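Long-range contact in 3-carboxy-cis,cis-muconate cycloisomerase (Acinetobacter calcoaceticus, PDB 1Q5N), which is a mostly helical cycloisomerase of the fumarase/aspartase-type lyase superfamily, modelled as an assembly of four chains: residues D16-F21 and I334-A339. Residues are numbered along the deposited sequence; the frame is centred on the assembly and turned at random.
Sequences DVTEIF and IFQLTA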
ATOM      1  N   ASP A  16     -10.595  24.443   6.948  1.00 39.63           N
ATOM      2  CA  ASP A  16     -11.394  24.040   8.109  1.00 40.83           C
ATOM      3  C   ASP A  16     -11.091  22.613   8.640  1.00 40.59           C
ATOM      4  O   ASP A  16     -10.984  22.390   9.855  1.00 41.72           O
ATOM      5  CB  ASP A  16     -12.896  24.184   7.787  1.00 43.53           C
ATOM      6  CG  ASP A  16     -13.244  25.580   7.196  1.00 48.29           C
ATOM      7  OD1 ASP A  16     -12.842  26.620   7.787  1.00 48.68           O
ATOM      8  OD2 ASP A  16     -13.907  25.633   6.119  1.00 52.20           O
ATOM      9  N   VAL A  17     -10.919  21.643   7.743  1.00 38.31           N
ATOM     10  CA  VAL A  17     -10.624  20.298   8.186  1.00 36.93           C
ATOM     11  C   VAL A  17      -9.214  20.261   8.810  1.00 36.59           C
ATOM     12  O   VAL A  17      -8.995  19.565   9.760  1.00 36.28           O
ATOM     13  CB  VAL A  17     -10.825  19.297   7.012  1.00 36.18           C
ATOM     14  CG1 VAL A  17     -10.294  17.894   7.372  1.00 31.03           C
ATOM     15  CG2 VAL A  17     -12.318  19.251   6.662  1.00 33.12           C
ATOM     16  N   THR A  18      -8.272  21.031   8.289  1.00 36.94           N
ATOM     17  CA  THR A  18      -6.933  21.096   8.874  1.00 38.57           C
ATOM     18  C   THR A  18      -6.975  21.666  10.324  1.00 39.09           C
ATOM     19  O   THR A  18      -6.204  21.253  11.205  1.00 37.26           O
ATOM     20  CB  THR A  18      -6.005  21.985   7.987  1.00 38.45           C
ATOM     21  OG1 THR A  18      -5.753  21.279   6.782  1.00 42.56           O
ATOM     22  CG2 THR A  18      -4.656  22.252   8.639  1.00 38.55           C
ATOM     23  N   GLU A  19      -7.873  22.622  10.552  1.00 40.13           N
ATOM     24  CA  GLU A  19      -8.012  23.221  11.870  1.00 41.79           C
ATOM     25  C   GLU A  19      -8.596  22.192  12.835  1.00 39.82           C
ATOM     26  O   GLU A  19      -8.156  22.113  13.976  1.00 39.29           O
ATOM     27  CB  GLU A  19      -8.929  24.443  11.804  1.00 47.47           C
ATOM     28  CG  GLU A  19      -8.408  25.640  12.608  1.00 57.88           C
ATOM     29  CD  GLU A  19      -9.282  26.894  12.398  1.00 65.22           C
ATOM     30  OE1 GLU A  19      -9.289  27.469  11.245  1.00 65.46           O
ATOM     31  OE2 GLU A  19      -9.965  27.285  13.405  1.00 68.18           O
ATOM     32  N   ILE A  20      -9.583  21.411  12.385  1.00 36.30           N
ATOM     33  CA  ILE A  20     -10.167  20.418  13.264  1.00 36.57           C
ATOM     34  C   ILE A  20      -9.118  19.416  13.774  1.00 36.75           C
ATOM     35  O   ILE A  20      -9.232  18.930  14.907  1.00 37.31           O
ATOM     36  CB  ILE A  20     -11.342  19.667  12.564  1.00 37.86           C
ATOM     37  CG1 ILE A  20     -12.560  20.595  12.507  1.00 39.19           C
ATOM     38  CG2 ILE A  20     -11.731  18.387  13.318  1.00 36.26           C
ATOM     39  CD1 ILE A  20     -13.646  20.081  11.585  1.00 40.84           C
ATOM     40  N   PHE A  21      -8.091  19.144  12.959  1.00 35.43           N
ATOM     41  CA  PHE A  21      -7.017  18.198  13.309  1.00 34.09           C
ATOM     42  C   PHE A  21      -5.726  18.822  13.781  1.00 33.68           C
ATOM     43  O   PHE A  21      -4.709  18.137  13.925  1.00 35.75           O
ATOM     44  CB  PHE A  21      -6.746  17.241  12.130  1.00 32.60           C
ATOM     45  CG  PHE A  21      -7.864  16.220  11.917  1.00 32.30           C
ATOM     46  CD1 PHE A  21      -7.996  15.115  12.765  1.00 31.46           C
ATOM     47  CD2 PHE A  21      -8.826  16.405  10.911  1.00 31.52           C
ATOM     48  CE1 PHE A  21      -9.091  14.193  12.624  1.00 31.02           C
ATOM     49  CE2 PHE A  21      -9.927  15.493  10.760  1.00 30.63           C
ATOM     50  CZ  PHE A  21     -10.054  14.398  11.613  1.00 28.94           C
ATOM     51  N   ILE A 334      -5.963  11.401   5.761  1.00 30.02           N
ATOM     52  CA  ILE A 334      -6.996  10.979   4.801  1.00 28.03           C
ATOM     53  C   ILE A 334      -8.115  12.033   4.734  1.00 29.26           C
ATOM     54  O   ILE A 334      -8.506  12.448   3.648  1.00 29.23           O
ATOM     55  CB  ILE A 334      -7.562   9.588   5.187  1.00 28.38           C
ATOM     56  CG1 ILE A 334      -6.402   8.610   5.180  1.00 28.83           C
ATOM     57  CG2 ILE A 334      -8.722   9.162   4.238  1.00 25.01           C
ATOM     58  CD1 ILE A 334      -6.743   7.188   5.370  1.00 28.83           C
ATOM     59  N   PHE A 335      -8.626  12.474   5.887  1.00 28.66           N
ATOM     60  CA  PHE A 335      -9.635  13.537   5.910  1.00 28.30           C
ATOM     61  C   PHE A 335      -9.148  14.834   5.227  1.00 27.89           C
ATOM     62  O   PHE A 335      -9.847  15.461   4.428  1.00 26.24           O
ATOM     63  CB  PHE A 335      -9.986  13.900   7.353  1.00 29.03           C
ATOM     64  CG  PHE A 335     -11.233  13.241   7.855  1.00 28.61           C
ATOM     65  CD1 PHE A 335     -12.487  13.674   7.399  1.00 29.05           C
ATOM     66  CD2 PHE A 335     -11.152  12.229   8.844  1.00 27.90           C
ATOM     67  CE1 PHE A 335     -13.668  13.131   7.907  1.00 30.42           C
ATOM     68  CE2 PHE A 335     -12.304  11.664   9.372  1.00 28.43           C
ATOM     69  CZ  PHE A 335     -13.581  12.117   8.918  1.00 30.90           C
ATOM     70  N   GLN A 336      -7.953  15.261   5.586  1.00 28.11           N
ATOM     71  CA  GLN A 336      -7.404  16.478   5.019  1.00 29.17           C
ATOM     72  C   GLN A 336      -7.199  16.450   3.506  1.00 29.83           C
ATOM     73  O   GLN A 336      -7.458  17.464   2.844  1.00 31.42           O
ATOM     74  CB  GLN A 336      -6.094  16.827   5.711  1.00 29.44           C
ATOM     75  CG  GLN A 336      -6.311  17.577   6.994  1.00 35.05           C
ATOM     76  CD  GLN A 336      -5.006  17.746   7.745  1.00 38.63           C
ATOM     77  OE1 GLN A 336      -4.551  16.820   8.404  1.00 41.49           O
ATOM     78  NE2 GLN A 336      -4.386  18.901   7.617  1.00 37.21           N
ATOM     79  N   LEU A 337      -6.754  15.311   2.952  1.00 30.09           N
ATOM     80  CA  LEU A 337      -6.553  15.181   1.505  1.00 29.04           C
ATOM     81  C   LEU A 337      -7.894  15.099   0.781  1.00 28.91           C
ATOM     82  O   LEU A 337      -8.037  15.645  -0.337  1.00 28.39           O
ATOM     83  CB  LEU A 337      -5.697  13.943   1.155  1.00 27.99           C
ATOM     84  CG  LEU A 337      -4.224  14.092   1.553  1.00 30.02           C
ATOM     85  CD1 LEU A 337      -3.522  12.778   1.630  1.00 29.86           C
ATOM     86  CD2 LEU A 337      -3.543  14.989   0.549  1.00 29.93           C
ATOM     87  N   THR A 338      -8.870  14.429   1.401  1.00 27.14           N
ATOM     88  CA  THR A 338     -10.182  14.279   0.789  1.00 26.64           C
ATOM     89  C   THR A 338     -10.918  15.638   0.721  1.00 27.62           C
ATOM     90  O   THR A 338     -11.493  16.003  -0.325  1.00 27.19           O
ATOM     91  CB  THR A 338     -11.056  13.272   1.583  1.00 26.89           C
ATOM     92  OG1 THR A 338     -10.421  11.998   1.606  1.00 26.18           O
ATOM     93  CG2 THR A 338     -12.461  13.140   0.945  1.00 25.97           C
ATOM     94  N   ALA A 339     -10.906  16.378   1.835  1.00 26.67           N
ATOM     95  CA  ALA A 339     -11.569  17.688   1.900  1.00 26.54           C
ATOM     96  C   ALA A 339     -10.813  18.620   0.933  1.00 27.54           C
ATOM     97  O   ALA A 339     -11.429  19.408   0.209  1.00 26.45           O
ATOM     98  CB  ALA A 339     -11.537  18.241   3.367  1.00 28.62           C
TER
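Val17 reaches residues 334-339 with both methyls. CG2 of Val17 meets CB of Ala339 at 3.5 Å, while CG1, placed anti to its own backbone N (chi1 170°), lies 4.0 Å from CB of Phe335 and close to that residue's carbonyl. One turn on, Phe21 brings the far end of its ring to Phe335: CZ of Phe21 lies 3.7 Å from CD2 of Phe335, and CE2 of Phe21 lies 3.8 Å from CB of Phe335. The ring planes are inclined by 32° with centroids 5.5 Å apart, an oblique pairing. Beside Val17, the chain of Gln336, extended beyond CG, crosses Thr18 at about a right angle and sets its terminal amide against the threonine side chain. Over these short segments the axes run antiparallel (169°), approaching to 9.1 Å, where helix 15-20 lies against helix 323-351 of the helical bundle characteristic of this lyase superfamily. Outside the pair, OG1 of Thr18 is hydrogen-bonded to the carbonyl of Gln14. Phe335 also packs on Ala125 of helix 110-146 and on Ile240 and Leu244 of helix 235-261. Behind the interface, the hydroxyl of the buried Thr338 donates to the carbonyl of Ile334 and also bonds the hydroxyl of Thr248.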